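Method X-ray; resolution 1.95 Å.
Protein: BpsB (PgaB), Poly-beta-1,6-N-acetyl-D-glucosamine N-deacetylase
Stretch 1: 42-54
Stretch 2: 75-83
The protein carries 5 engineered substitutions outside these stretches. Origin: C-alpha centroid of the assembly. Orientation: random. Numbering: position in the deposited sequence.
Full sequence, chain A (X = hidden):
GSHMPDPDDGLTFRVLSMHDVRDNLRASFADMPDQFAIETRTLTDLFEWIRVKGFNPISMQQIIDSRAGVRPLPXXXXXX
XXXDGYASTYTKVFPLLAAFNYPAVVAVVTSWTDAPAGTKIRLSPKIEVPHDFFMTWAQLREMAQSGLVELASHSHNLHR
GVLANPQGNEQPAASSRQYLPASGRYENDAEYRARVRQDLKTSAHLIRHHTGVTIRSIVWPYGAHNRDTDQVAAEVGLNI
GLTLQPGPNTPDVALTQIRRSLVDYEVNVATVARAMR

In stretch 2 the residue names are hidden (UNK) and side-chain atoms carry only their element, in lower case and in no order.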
ATOM      1  N   THR A  42       8.786  10.405  15.762  1.00 45.81           N
ATOM      2  CA  THR A  42       8.003   9.321  16.341  1.00 46.95           C
ATOM      3  C   THR A  42       6.583   9.370  15.813  1.00 48.18           C
ATOM      4  O   THR A  42       6.128  10.421  15.381  1.00 45.03           O
ATOM      5  CB  THR A  42       7.969   9.393  17.878  1.00 58.61           C
ATOM      6  OG1 THR A  42       7.302  10.591  18.286  1.00 57.96           O
ATOM      7  CG2 THR A  42       9.369   9.392  18.440  1.00 58.39           C
ATOM      8  N   LEU A  43       5.889   8.234  15.838  1.00 45.38           N
ATOM      9  CA  LEU A  43       4.526   8.161  15.331  1.00 46.21           C
ATOM     10  C   LEU A  43       3.593   9.084  16.118  1.00 46.23           C
ATOM     11  O   LEU A  43       2.748   9.757  15.537  1.00 43.81           O
ATOM     12  CB  LEU A  43       4.006   6.725  15.375  1.00 51.21           C
ATOM     13  CG  LEU A  43       2.645   6.504  14.708  1.00 45.79           C
ATOM     14  CD1 LEU A  43       2.666   6.902  13.242  1.00 43.84           C
ATOM     15  CD2 LEU A  43       2.198   5.062  14.864  1.00 52.40           C
ATOM     16  N   THR A  44       3.760   9.123  17.436  1.00 44.66           N
ATOM     17  CA  THR A  44       2.922   9.982  18.258  1.00 52.82           C
ATOM     18  C   THR A  44       3.118  11.438  17.865  1.00 52.92           C
ATOM     19  O   THR A  44       2.149  12.182  17.693  1.00 48.25           O
ATOM     20  CB  THR A  44       3.220   9.819  19.756  1.00 60.94           C
ATOM     21  OG1 THR A  44       4.638   9.825  19.971  1.00 69.95           O
ATOM     22  CG2 THR A  44       2.633   8.519  20.265  1.00 51.19           C
ATOM     23  N   ASP A  45       4.375  11.826  17.699  1.00 46.59           N
ATOM     24  CA  ASP A  45       4.712  13.177  17.276  1.00 50.94           C
ATOM     25  C   ASP A  45       4.124  13.479  15.890  1.00 41.78           C
ATOM     26  O   ASP A  45       3.647  14.588  15.647  1.00 45.13           O
ATOM     27  CB  ASP A  45       6.230  13.370  17.276  1.00 63.97           C
ATOM     28  CG  ASP A  45       6.636  14.824  17.228  1.00 90.34           C
ATOM     29  OD1 ASP A  45       5.954  15.662  17.855  1.00 97.89           O
ATOM     30  OD2 ASP A  45       7.648  15.129  16.560  1.00104.32           O
ATOM     31  N   LEU A  46       4.137  12.498  14.993  1.00 39.54           N
ATOM     32  CA  LEU A  46       3.509  12.680  13.684  1.00 48.24           C
ATOM     33  C   LEU A  46       2.015  12.948  13.814  1.00 39.98           C
ATOM     34  O   LEU A  46       1.479  13.815  13.129  1.00 44.67           O
ATOM     35  CB  LEU A  46       3.716  11.472  12.780  1.00 53.21           C
ATOM     36  CG  LEU A  46       5.072  11.309  12.102  1.00 68.21           C
ATOM     37  CD1 LEU A  46       4.910  10.396  10.902  1.00 67.14           C
ATOM     38  CD2 LEU A  46       5.677  12.648  11.697  1.00 74.05           C
ATOM     39  N   PHE A  47       1.346  12.209  14.695  1.00 42.85           N
ATOM     40  CA  PHE A  47      -0.092  12.389  14.871  1.00 44.84           C
ATOM     41  C   PHE A  47      -0.394  13.743  15.494  1.00 46.44           C
ATOM     42  O   PHE A  47      -1.425  14.345  15.212  1.00 40.98           O
ATOM     43  CB  PHE A  47      -0.682  11.269  15.720  1.00 42.03           C
ATOM     44  CG  PHE A  47      -1.017  10.030  14.933  1.00 42.21           C
ATOM     45  CD1 PHE A  47      -0.324   9.722  13.775  1.00 47.40           C
ATOM     46  CD2 PHE A  47      -2.028   9.186  15.342  1.00 47.28           C
ATOM     47  CE1 PHE A  47      -0.629   8.580  13.043  1.00 50.53           C
ATOM     48  CE2 PHE A  47      -2.340   8.047  14.619  1.00 45.54           C
ATOM     49  CZ  PHE A  47      -1.641   7.742  13.469  1.00 45.59           C
ATOM     50  N   GLU A  48       0.516  14.218  16.335  1.00 38.94           N
ATOM     51  CA  GLU A  48       0.386  15.549  16.927  1.00 38.42           C
ATOM     52  C   GLU A  48       0.650  16.667  15.917  1.00 44.04           C
ATOM     53  O   GLU A  48      -0.001  17.713  15.963  1.00 42.80           O
ATOM     54  CB  GLU A  48       1.330  15.698  18.127  1.00 63.63           C
ATOM     55  CG  GLU A  48       0.923  14.901  19.358  1.00 76.08           C
ATOM     56  CD  GLU A  48      -0.315  15.452  20.055  1.00 90.19           C
ATOM     57  OE1 GLU A  48      -0.788  14.805  21.015  1.00 90.89           O
ATOM     58  OE2 GLU A  48      -0.811  16.529  19.656  1.00 95.70           O
ATOM     59  N   TRP A  49       1.605  16.463  15.014  1.00 44.81           N
ATOM     60  CA  TRP A  49       1.860  17.430  13.935  1.00 45.60           C
ATOM     61  C   TRP A  49       0.620  17.569  13.054  1.00 41.64           C
ATOM     62  O   TRP A  49       0.191  18.681  12.736  1.00 50.70           O
ATOM     63  CB  TRP A  49       3.058  16.995  13.082  1.00 63.93           C
ATOM     64  CG  TRP A  49       3.302  17.805  11.809  1.00 84.82           C
ATOM     65  CD1 TRP A  49       3.803  19.074  11.729  1.00 94.64           C
ATOM     66  CD2 TRP A  49       3.093  17.375  10.450  1.00 79.46           C
ATOM     67  NE1 TRP A  49       3.904  19.466  10.411  1.00 93.69           N
ATOM     68  CE2 TRP A  49       3.477  18.441   9.608  1.00 84.40           C
ATOM     69  CE3 TRP A  49       2.616  16.195   9.866  1.00 77.16           C
ATOM     70  CZ2 TRP A  49       3.396  18.366   8.218  1.00 79.12           C
ATOM     71  CZ3 TRP A  49       2.536  16.122   8.483  1.00 75.12           C
ATOM     72  CH2 TRP A  49       2.923  17.204   7.677  1.00 77.33           C
ATOM     73  N   ILE A  50       0.054  16.428  12.684  1.00 41.90           N
ATOM     74  CA  ILE A  50      -1.141  16.393  11.841  1.00 40.55           C
ATOM     75  C   ILE A  50      -2.227  17.254  12.478  1.00 40.98           C
ATOM     76  O   ILE A  50      -2.773  18.142  11.839  1.00 40.96           O
ATOM     77  CB  ILE A  50      -1.641  14.958  11.639  1.00 42.47           C
ATOM     78  CG1 ILE A  50      -0.653  14.182  10.759  1.00 44.96           C
ATOM     79  CG2 ILE A  50      -3.043  14.942  11.021  1.00 43.71           C
ATOM     80  CD1 ILE A  50      -0.979  12.739  10.598  1.00 45.37           C
ATOM     81  N   ARG A  51      -2.490  16.997  13.754  1.00 39.29           N
ATOM     82  CA  ARG A  51      -3.492  17.726  14.510  1.00 39.32           C
ATOM     83  C   ARG A  51      -3.223  19.225  14.563  1.00 44.41           C
ATOM     84  O   ARG A  51      -4.079  20.020  14.183  1.00 42.24           O
ATOM     85  CB  ARG A  51      -3.575  17.166  15.928  1.00 43.05           C
ATOM     86  CG  ARG A  51      -4.707  17.735  16.746  1.00 55.02           C
ATOM     87  CD  ARG A  51      -4.607  17.304  18.201  1.00 60.28           C
ATOM     88  NE  ARG A  51      -5.408  16.120  18.484  1.00 69.98           N
ATOM     89  CZ  ARG A  51      -5.431  15.505  19.662  1.00 79.63           C
ATOM     90  NH1 ARG A  51      -6.192  14.432  19.842  1.00 87.98           N
ATOM     91  NH2 ARG A  51      -4.687  15.961  20.662  1.00 74.97           N
ATOM     92  N   VAL A  52      -2.033  19.611  15.032  1.00 41.43           N
ATOM     93  CA  VAL A  52      -1.737  21.016  15.263  1.00 44.07           C
ATOM     94  C   VAL A  52      -1.687  21.836  13.968  1.00 43.31           C
ATOM     95  O   VAL A  52      -2.013  23.017  13.986  1.00 45.18           O
ATOM     96  CB  VAL A  52      -0.393  21.195  16.050  1.00 48.70           C
ATOM     97  CG1 VAL A  52       0.810  20.909  15.174  1.00 55.29           C
ATOM     98  CG2 VAL A  52      -0.299  22.580  16.619  1.00 51.84           C
ATOM     99  N   LYS A  53      -1.307  21.213  12.849  1.00 42.34           N
ATOM    100  CA  LYS A  53      -1.240  21.923  11.563  1.00 46.75           C
ATOM    101  C   LYS A  53      -2.623  22.031  10.917  1.00 52.02           C
ATOM    102  O   LYS A  53      -2.778  22.606   9.847  1.00 53.30           O
ATOM    103  CB  LYS A  53      -0.282  21.222  10.594  1.00 43.21           C
ATOM    104  CG  LYS A  53       1.187  21.257  11.014  1.00 46.29           C
ATOM    105  CD  LYS A  53       1.779  22.626  10.879  1.00 50.28           C
ATOM    106  CE  LYS A  53       3.235  22.634  11.332  1.00 49.91           C
ATOM    107  NZ  LYS A  53       3.766  24.005  11.357  1.00 48.69           N
ATOM    108  N   GLY A  54      -3.622  21.457  11.566  1.00 48.35           N
ATOM    109  CA  GLY A  54      -4.979  21.566  11.082  1.00 43.15           C
ATOM    110  C   GLY A  54      -5.380  20.571  10.008  1.00 45.44           C
ATOM    111  O   GLY A  54      -6.397  20.787   9.341  1.00 42.82           O
ATOM    112  N   UNK A  75     -11.703  20.607   5.212  1.00 47.39           N
ATOM    113  CA  UNK A  75     -10.480  21.332   4.845  1.00 47.10           C
ATOM    114  C   UNK A  75      -9.200  20.562   5.196  1.00 42.77           C
ATOM    115  O   UNK A  75      -9.208  19.732   6.110  1.00 43.50           O
ATOM    116  c   UNK A  75     -10.576  22.635   5.655  1.00 57.76           C
ATOM    117  c   UNK A  75     -12.569  21.407   6.095  1.00 53.42           C
ATOM    118  c   UNK A  75     -11.627  22.409   6.666  1.00 58.57           C
ATOM    119  N   UNK A  76      -8.130  20.842   4.453  1.00 40.12           N
ATOM    120  CA  UNK A  76      -6.833  20.166   4.611  1.00 37.26           C
ATOM    121  C   UNK A  76      -6.959  18.660   4.800  1.00 33.58           C
ATOM    122  O   UNK A  76      -6.439  18.107   5.780  1.00 40.78           O
ATOM    123  n   UNK A  76      -8.400  23.593   8.888  1.00 82.44           N
ATOM    124  c   UNK A  76      -5.370  22.931   6.910  1.00 71.67           C
ATOM    125  c   UNK A  76      -5.681  22.242   5.585  1.00 54.68           C
ATOM    126  c   UNK A  76      -6.070  20.769   5.796  1.00 41.56           C
ATOM    127  n   UNK A  76      -7.367  24.909   7.318  1.00 85.50           N
ATOM    128  c   UNK A  76      -7.418  23.779   8.015  1.00 84.68           C
ATOM    129  n   UNK A  76      -6.491  22.838   7.846  1.00 84.49           N
ATOM    130  N   UNK A  77      -7.642  17.977   3.857  1.00 36.40           N
ATOM    131  CA  UNK A  77      -7.916  16.553   4.041  1.00 37.79           C
ATOM    132  C   UNK A  77      -6.679  15.731   3.752  1.00 39.53           C
ATOM    133  O   UNK A  77      -5.945  16.029   2.798  1.00 39.07           O
ATOM    134  c   UNK A  77      -8.126  18.450   2.548  1.00 38.84           C
ATOM    135  c   UNK A  77      -8.746  17.202   1.936  1.00 39.63           C
ATOM    136  c   UNK A  77      -9.019  16.267   3.003  1.00 33.51           C
ATOM    137  N   UNK A  78      -6.443  14.714   4.568  1.00 30.90           N
ATOM    138  CA  UNK A  78      -5.304  13.837   4.333  1.00 30.78           C
ATOM    139  C   UNK A  78      -5.691  12.375   4.555  1.00 29.97           C
ATOM    140  O   UNK A  78      -6.462  12.063   5.448  1.00 31.60           O
ATOM    141  c   UNK A  78      -4.436  14.122   6.714  1.00 31.60           C
ATOM    142  c   UNK A  78      -4.098  14.240   5.239  1.00 37.36           C
ATOM    143  c   UNK A  78      -1.563  14.124   5.259  1.00 44.83           C
ATOM    144  c   UNK A  78      -2.860  13.426   4.885  1.00 37.71           C
ATOM    145  N   UNK A  79      -5.173  11.494   3.700  1.00 27.27           N
ATOM    146  CA  UNK A  79      -5.368  10.056   3.814  1.00 29.97           C
ATOM    147  C   UNK A  79      -4.080   9.446   4.384  1.00 32.67           C
ATOM    148  O   UNK A  79      -2.998   9.642   3.820  1.00 33.30           O
ATOM    149  c   UNK A  79      -5.989   7.926   2.425  1.00 32.81           C
ATOM    150  c   UNK A  79      -7.308   7.670   3.139  1.00 35.48           C
ATOM    151  c   UNK A  79      -5.689   9.433   2.455  1.00 33.52           C
ATOM    152  c   UNK A  79      -6.063   7.450   0.981  1.00 31.29           C
ATOM    153  N   UNK A  80      -4.198   8.731   5.497  1.00 28.21           N
ATOM    154  CA  UNK A  80      -3.040   8.061   6.101  1.00 26.05           C
ATOM    155  C   UNK A  80      -3.045   6.602   5.667  1.00 28.28           C
ATOM    156  O   UNK A  80      -4.104   5.939   5.718  1.00 29.74           O
ATOM    157  c   UNK A  80      -3.110   8.144   7.636  1.00 29.94           C
ATOM    158  c   UNK A  80      -2.147  10.438   7.941  1.00 32.89           C
ATOM    159  c   UNK A  80      -3.311   9.502   8.287  1.00 35.53           C
ATOM    160  c   UNK A  80      -3.450   9.321   9.810  1.00 35.39           C
ATOM    161  N   UNK A  81      -1.891   6.098   5.224  1.00 29.36           N
ATOM    162  CA  UNK A  81      -1.799   4.714   4.800  1.00 25.69           C
ATOM    163  C   UNK A  81      -0.590   4.034   5.463  1.00 31.15           C
ATOM    164  O   UNK A  81       0.448   4.674   5.686  1.00 34.14           O
ATOM    165  c   UNK A  81      -1.696   4.587   3.261  1.00 33.64           C
ATOM    166  c   UNK A  81      -2.784   5.442   2.571  1.00 35.13           C
ATOM    167  o   UNK A  81      -0.406   5.016   2.818  1.00 39.07           O
ATOM    168  N   UNK A  82      -0.785   2.770   5.817  1.00 28.26           N
ATOM    169  CA  UNK A  82       0.207   1.930   6.491  1.00 40.28           C
ATOM    170  C   UNK A  82       0.296   0.587   5.752  1.00 41.19           C
ATOM    171  O   UNK A  82      -0.613  -0.233   5.862  1.00 45.62           O
ATOM    172  c   UNK A  82      -0.273   2.974   8.752  1.00 35.14           C
ATOM    173  c   UNK A  82      -1.456   3.711   8.777  1.00 34.84           C
ATOM    174  c   UNK A  82       0.760   4.626  10.182  1.00 36.21           C
ATOM    175  c   UNK A  82      -0.182   1.707   7.957  1.00 31.77           C
ATOM    176  c   UNK A  82      -1.542   4.896   9.494  1.00 36.79           C
ATOM    177  c   UNK A  82      -0.438   5.359  10.200  1.00 35.51           C
ATOM    178  c   UNK A  82       0.828   3.442   9.455  1.00 32.66           C
ATOM    179  N   UNK A  83       1.359   0.358   4.987  1.00 33.24           N
ATOM    180  CA  UNK A  83       1.431  -0.878   4.194  1.00 40.25           C
ATOM    181  C   UNK A  83       2.385  -1.908   4.804  1.00 42.14           C
ATOM    182  O   UNK A  83       3.189  -1.570   5.662  1.00 43.36           O
ATOM    183  o   UNK A  83       2.731   1.455   1.895  1.00 92.77           O
ATOM    184  c   UNK A  83       1.858  -0.590   2.751  1.00 62.09           C
ATOM    185  o   UNK A  83       0.620   1.442   2.519  1.00 86.02           O
ATOM    186  c   UNK A  83       1.724   0.876   2.366  1.00 84.98           C
TER

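Position 75 carries three side-chain carbons that close a ring onto its own backbone N, so it is Pro75. Its ring stays clear of stretch 1, and only its carbonyl comes near, with Pro75 O 4.4 Å from Gly54 O. The ring holds phi at -61°, which suits a residue in the loop leading to the strand.

Position 76 has three carbons, a nitrogen, and then a carbon bearing two more nitrogens: a guanidinium, hence Arg76. Its CA-to-CB bond points toward the helix end, and Arg76 NE donates a short, nearly straight hydrogen bond to Gly54 O (2.5 Å, 169°). The carbonyl lies at the edge of the guanidinium, near its plane, where the N-H groups point. Arginine suits this exposed place because its long chain can reach a carbonyl just beyond the helix while its charged group remains near solvent.

At position 77 three carbons again close onto the backbone N, giving Pro77. It begins the strand, its CA-to-CB bond points away from the helix, and it makes no contact there. A proline has no N-H to offer a neighbour, but its phi of -77° is compatible with the extended chain.

Position 78 shows four carbons, forked at the first, with one arm two carbons long: Ile78. Its CA-to-CB bond points toward the helix, and Ile78 CG2 comes to 4.6 Å from Ile50 CG2. A residue branched at CB is at ease in a strand, and this one is buried, as an apolar side chain should be.

Four carbons are found at position 79 too, but the fork is at the second, so this is Leu79. It is out of reach of the helix, and its apolar side chain suits a buried site.

Position 80 has the same four carbons forked at the second, its CA-to-CB bond pointing toward the helix: Leu80. Leu80 CD2 lies 3.7 Å from Ile50 CD1, and Leu80 CD1 lies 4.4 Å from Phe47 CE1. Leucine's compact apolar end lies against Phe47 and Ile50, two residues about one helical turn apart.

One carbon carrying an oxygen and a second carbon identifies position 81 as Thr81. It is buried but out of reach of stretch 1, and its branched CB fits the strand.

Position 82 has one carbon followed by a six-carbon ring without oxygen: Phe82. The ring spans the gap to the helix, with Phe82 CE2 4.3 Å from Leu43 CD1 and Phe82 CZ 4.2 Å from Phe47 CZ. A large, flat apolar ring can reach both from this buried site.

Position 83 has two carbons, the second bearing two oxygens: Asp83, whose charged carboxylate is at home on a partly exposed residue off the apolar contact.

The contact joins a helix and a strand running nearly antiparallel, their axes 11.3 Å apart. That distance is filled by Leu43, Phe47 and Ile50 packing against Leu80 and Phe82. Beyond the helix, Gly54 adopts a positive phi in a Schellman motif; a CB there would clash with Arg76 NE, so glycine leaves room for the hydrogen bond.

Stretch 2 75-83: PRPILLTFD
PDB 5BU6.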